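Putative methyltransferase from antibiotic biosynthesis pathway (Anabaena variabilis ATCC 29413, PDB 3EGE) probably transfers a methyl group from S-adenosylmethionine to a substrate not yet identified, as a putative enzyme of an antibiotic biosynthesis pathway. Local coordinates at residues Leu129-Arg134 against Leu153-Leu158; Arg134-Ile139 against Ile248-Arg253. All blocks are in the same frame, centred on the assembly; numbering follows the deposited sequence.

Interaction 1: residues Leu129-Arg134 against Leu153-Leu158; sequences LTFDIR and LRFLPL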
# COMPACT_ATOMS: atom_id res chain seq x y z
N LEU A 129 -1.75 6.07 1.06
CA LEU A 129 -2.07 4.89 1.88
C LEU A 129 -0.68 4.40 2.28
O LEU A 129 0.12 4.00 1.43
CB LEU A 129 -2.84 3.77 1.16
CG LEU A 129 -3.16 2.53 2.04
CD1 LEU A 129 -3.92 2.90 3.35
CD2 LEU A 129 -3.93 1.45 1.28
N THR A 130 -0.42 4.49 3.59
CA THR A 130 0.87 4.17 4.18
C THR A 130 0.63 3.39 5.48
O THR A 130 -0.46 2.88 5.72
CB THR A 130 1.69 5.49 4.39
OG1 THR A 130 3.01 5.20 4.85
CG2 THR A 130 0.97 6.45 5.36
N PHE A 131 1.67 3.27 6.29
CA PHE A 131 1.60 2.53 7.52
C PHE A 131 2.66 2.94 8.55
O PHE A 131 3.68 3.58 8.24
CB PHE A 131 1.82 1.02 7.20
CG PHE A 131 3.19 0.71 6.67
CD1 PHE A 131 3.47 0.85 5.31
CD2 PHE A 131 4.22 0.34 7.52
CE1 PHE A 131 4.75 0.62 4.80
CE2 PHE A 131 5.51 0.09 7.02
CZ PHE A 131 5.78 0.24 5.66
N ASP A 132 2.39 2.49 9.77
CA ASP A 132 3.31 2.51 10.88
C ASP A 132 3.04 1.25 11.74
O ASP A 132 2.08 1.18 12.51
CB ASP A 132 3.17 3.79 11.68
CG ASP A 132 4.21 3.91 12.75
OD1 ASP A 132 4.98 2.93 12.99
OD2 ASP A 132 4.26 4.99 13.35
N ILE A 133 3.94 0.27 11.62
CA ILE A 133 3.84 -1.00 12.37
C ILE A 133 3.83 -0.79 13.92
O ILE A 133 3.23 -1.58 14.65
CB ILE A 133 4.99 -2.00 11.94
CG1 ILE A 133 4.61 -3.46 12.24
CG2 ILE A 133 6.32 -1.62 12.62
CD1 ILE A 133 3.47 -3.98 11.48
N ARG A 134 4.47 0.30 14.38
CA ARG A 134 4.49 0.73 15.78
C ARG A 134 3.08 1.01 16.34
O ARG A 134 2.92 1.03 17.58
CB ARG A 134 5.40 1.97 15.99
CG ARG A 134 6.92 1.70 15.85
CD ARG A 134 7.80 2.96 15.64
NE ARG A 134 7.56 3.30 14.28
CZ ARG A 134 8.37 3.17 13.23
NH1 ARG A 134 9.67 2.92 13.29
NH2 ARG A 134 7.84 3.46 12.07
N LEU A 153 9.19 -2.11 10.22
CA LEU A 153 9.78 -1.26 11.25
C LEU A 153 10.91 -0.35 10.76
O LEU A 153 11.26 0.62 11.44
CB LEU A 153 10.21 -2.12 12.46
CG LEU A 153 10.60 -1.44 13.77
CD1 LEU A 153 9.42 -0.69 14.36
CD2 LEU A 153 11.17 -2.46 14.75
N ARG A 154 11.48 -0.64 9.59
CA ARG A 154 12.50 0.22 8.96
C ARG A 154 11.96 1.58 8.55
O ARG A 154 12.69 2.55 8.59
CB ARG A 154 13.15 -0.46 7.73
CG ARG A 154 14.09 -1.60 8.11
CD ARG A 154 14.95 -2.10 6.93
NE ARG A 154 14.24 -2.99 6.00
CZ ARG A 154 13.63 -2.64 4.84
NH1 ARG A 154 13.57 -1.38 4.40
NH2 ARG A 154 13.05 -3.60 4.11
N PHE A 155 10.68 1.67 8.21
CA PHE A 155 10.09 2.92 7.77
C PHE A 155 9.76 3.85 8.94
O PHE A 155 9.67 3.42 10.05
CB PHE A 155 8.87 2.63 6.87
CG PHE A 155 8.37 3.83 6.10
CD1 PHE A 155 9.27 4.68 5.40
CD2 PHE A 155 7.00 4.10 6.02
CE1 PHE A 155 8.80 5.80 4.71
CE2 PHE A 155 6.53 5.18 5.30
CZ PHE A 155 7.44 6.04 4.65
N LEU A 156 9.64 5.15 8.65
CA LEU A 156 9.39 6.20 9.60
C LEU A 156 8.08 6.12 10.39
O LEU A 156 7.06 5.66 9.88
CB LEU A 156 9.29 7.55 8.87
CG LEU A 156 10.46 8.14 8.12
CD1 LEU A 156 9.98 9.41 7.42
CD2 LEU A 156 11.62 8.41 9.06
N PRO A 157 8.10 6.61 11.65
CA PRO A 157 6.87 6.78 12.41
C PRO A 157 5.84 7.68 11.68
O PRO A 157 6.25 8.60 10.95
CB PRO A 157 7.35 7.49 13.69
CG PRO A 157 8.73 7.00 13.86
CD PRO A 157 9.28 6.96 12.46
N LEU A 158 4.55 7.43 11.89
CA LEU A 158 3.47 8.17 11.23
C LEU A 158 3.59 9.69 11.43
O LEU A 158 3.33 10.45 10.50
CB LEU A 158 2.09 7.70 11.71
CG LEU A 158 0.88 8.13 10.85
CD1 LEU A 158 0.88 7.36 9.53
CD2 LEU A 158 -0.40 7.89 11.64
O HOH W 1 6.17 3.39 9.12
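Asp132 and Arg134 reach across to the backbone of 153-158 with their polar ends. Arg134 NH2 donates to Phe155 O at 2.7 Å, the acceptor lying in the guanidinium plane and the N-H nearly straight at 165°; NH1 adds weak bonds to Phe155 O and Leu153 O. Pro157 CG sits 3.8 Å above the centre of one guanidinium face. Asp132 CG is anti to the backbone N (chi1 -174°), and OD2 accepts a hydrogen bond from Leu158 N (2.9 Å), from above the carboxylate plane; Pro157 is the N-cap residue of helix 158-169. The contact lies at the C-terminal end of strand 126-131, a parallel strand of the Rossmann-like sheet, and just beyond it. Apolar groups flank the polar ones: Phe155 CD2 lies over the rim of one face of the Phe131 ring, 4.1 Å from Phe131 CZ, with the planes at 47°, and Ile133 CG2 touches Leu153 CD1 at 3.7 Å. A water donates to both Phe131 O and Leu156 O. Within 129-134, Asp132 OD1 accepts from Arg134 N, an Asx turn, and forms a salt bridge with Arg134 NE, which helps to orient the guanidinium. Farther out, Gln161 OE1 pairs with Thr130 OG1, and NE2 with Phe131 O and Leu156 O.

Interaction 2: residues Arg134-Ile139 against Ile248-Arg253; sequences RLAQRI and IDIGYR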
# COMPACT_ATOMS: atom_id res chain seq x y z
N ARG A 134 4.47 0.30 14.38
CA ARG A 134 4.49 0.73 15.78
C ARG A 134 3.08 1.01 16.34
O ARG A 134 2.92 1.03 17.58
CB ARG A 134 5.40 1.97 15.99
CG ARG A 134 6.92 1.70 15.85
CD ARG A 134 7.80 2.96 15.64
NE ARG A 134 7.56 3.30 14.28
CZ ARG A 134 8.37 3.17 13.23
NH1 ARG A 134 9.67 2.92 13.29
NH2 ARG A 134 7.84 3.46 12.07
N LEU A 135 2.11 1.29 15.45
CA LEU A 135 0.70 1.55 15.82
C LEU A 135 -0.20 0.32 15.70
O LEU A 135 -1.37 0.38 16.10
CB LEU A 135 0.13 2.64 14.92
CG LEU A 135 0.85 4.00 14.93
CD1 LEU A 135 0.26 4.89 13.83
CD2 LEU A 135 0.74 4.60 16.30
N ALA A 136 0.34 -0.78 15.17
CA ALA A 136 -0.41 -2.01 15.01
C ALA A 136 -0.63 -2.74 16.37
O ALA A 136 0.14 -2.59 17.35
CB ALA A 136 0.30 -2.95 14.01
N GLN A 137 -1.72 -3.49 16.40
CA GLN A 137 -2.02 -4.35 17.51
C GLN A 137 -1.27 -5.68 17.26
O GLN A 137 -0.79 -5.93 16.14
CB GLN A 137 -3.53 -4.50 17.70
CG GLN A 137 -4.30 -5.30 16.67
CD GLN A 137 -5.81 -5.11 16.88
OE1 GLN A 137 -6.42 -4.18 16.34
NE2 GLN A 137 -6.41 -5.95 17.73
N ARG A 138 -1.08 -6.45 18.33
CA ARG A 138 -0.41 -7.77 18.29
C ARG A 138 -1.02 -8.67 17.19
O ARG A 138 -2.22 -8.89 17.20
CB ARG A 138 -0.55 -8.42 19.67
CG ARG A 138 -0.02 -9.83 19.82
CD ARG A 138 1.46 -9.90 20.12
NE ARG A 138 1.96 -11.25 19.87
CZ ARG A 138 1.71 -12.32 20.62
NH1 ARG A 138 0.99 -12.27 21.74
NH2 ARG A 138 2.21 -13.48 20.26
N ILE A 139 -0.22 -9.14 16.25
CA ILE A 139 -0.67 -10.03 15.16
C ILE A 139 0.15 -11.32 15.24
O ILE A 139 1.38 -11.26 15.34
CB ILE A 139 -0.43 -9.43 13.70
CG1 ILE A 139 -0.83 -7.96 13.60
CG2 ILE A 139 -1.19 -10.22 12.63
CD1 ILE A 139 -2.29 -7.70 14.04
N ILE A 248 -9.39 -5.56 11.75
CA ILE A 248 -8.25 -5.39 12.66
C ILE A 248 -7.34 -4.22 12.23
O ILE A 248 -7.24 -3.92 11.05
CB ILE A 248 -7.41 -6.71 12.73
CG1 ILE A 248 -6.58 -6.76 14.01
CG2 ILE A 248 -6.55 -6.91 11.48
CD1 ILE A 248 -5.88 -8.10 14.25
N ASP A 249 -6.70 -3.59 13.21
CA ASP A 249 -5.77 -2.51 12.95
C ASP A 249 -4.35 -3.04 12.94
O ASP A 249 -3.82 -3.40 13.98
CB ASP A 249 -5.87 -1.37 13.99
CG ASP A 249 -5.04 -0.13 13.59
OD1 ASP A 249 -4.39 -0.10 12.53
OD2 ASP A 249 -5.03 0.83 14.35
N ILE A 250 -3.73 -3.04 11.77
CA ILE A 250 -2.34 -3.48 11.59
C ILE A 250 -1.46 -2.27 11.21
O ILE A 250 -0.40 -2.42 10.60
CB ILE A 250 -2.24 -4.66 10.60
CG1 ILE A 250 -3.32 -5.72 10.93
CG2 ILE A 250 -0.84 -5.36 10.69
CD1 ILE A 250 -3.36 -6.88 9.94
N GLY A 251 -1.87 -1.08 11.66
CA GLY A 251 -1.14 0.15 11.45
C GLY A 251 -1.24 0.81 10.08
O GLY A 251 -0.47 1.71 9.81
N TYR A 252 -2.18 0.37 9.23
CA TYR A 252 -2.37 1.01 7.92
C TYR A 252 -3.14 2.32 8.14
O TYR A 252 -4.13 2.36 8.89
CB TYR A 252 -3.08 0.11 6.92
CG TYR A 252 -2.24 -1.09 6.53
CD1 TYR A 252 -2.28 -2.28 7.30
CD2 TYR A 252 -1.41 -1.03 5.42
CE1 TYR A 252 -1.51 -3.41 6.95
CE2 TYR A 252 -0.61 -2.16 5.03
CZ TYR A 252 -0.67 -3.36 5.81
OH TYR A 252 0.09 -4.49 5.50
N ARG A 253 -2.64 3.36 7.47
CA ARG A 253 -3.13 4.73 7.63
C ARG A 253 -3.18 5.51 6.32
O ARG A 253 -2.24 5.43 5.51
CB ARG A 253 -2.17 5.49 8.55
CG ARG A 253 -2.04 5.01 9.98
CD ARG A 253 -3.26 5.43 10.82
NE ARG A 253 -3.16 4.94 12.18
CZ ARG A 253 -3.36 3.69 12.60
NH1 ARG A 253 -3.69 2.73 11.77
NH2 ARG A 253 -3.22 3.39 13.88
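Gln137 meets the backbone of Asp249 twice, once through its own backbone and once through its side chain. Its N-H points almost straight at Asp249 O (3.2 Å, 178°). With CG between the backbone N and the carbonyl carbon (chi1 71°) and the chain extended beyond it, the amide lies against Ile248, Gln137 CD 3.4 Å from Ile248 CG1, and OE1 takes the N-H of Asp249 from above the amide plane. In Ile139, chi1 (-45°) sets CG1 beside the backbone N, where it faces Ile250 CG2; CD1 touches Ile248 CD1, at 3.6 Å, and Ile250 CG1. Ala136 CB lies 3.4 Å from Ile250 C. On the other flank Leu135 lays CB and CD1 obliquely against the Arg253 guanidinium, Leu135 CB 3.6 Å from Arg253 NH2. Asp249 holds that group end-on in a salt bridge, Arg253 NH1 to Asp249 OD1 at 3.0 Å and NH2 to the syn lone pair of OD2, while NH1 also donates to Tyr252 O. Asp249 OD1 accepts from Gly251 N as well, an Asx turn leading into strand 252-258. That strand, antiparallel beside the parallel 126-131, is characteristic of the Rossmann-like fold of S-adenosylmethionine-dependent methyltransferases.

From the N terminus, the chain builds the parallel strands up to 126-131 and then runs through Arg134, shared by both contacts, into 134-139. Interaction 1 closes the shorter loop: 18 residues, including most of helix 146-153, separate its segments before the chain enters helix 158-169. Interaction 2 closes a much longer one, in which 108 residues, among them strand 172-181 and several helices, intervene before 248-253. The segments alternate, so the two loops cross rather than nest. The contacts also touch directly: Thr130 N with Arg253 O and Asp132 N with Gly251 O are probable hydrogen bonds at the junction of neighbouring strands 126-131 and 252-258, and Leu158 packs on Arg253, tying helix 158-169 to the sheet.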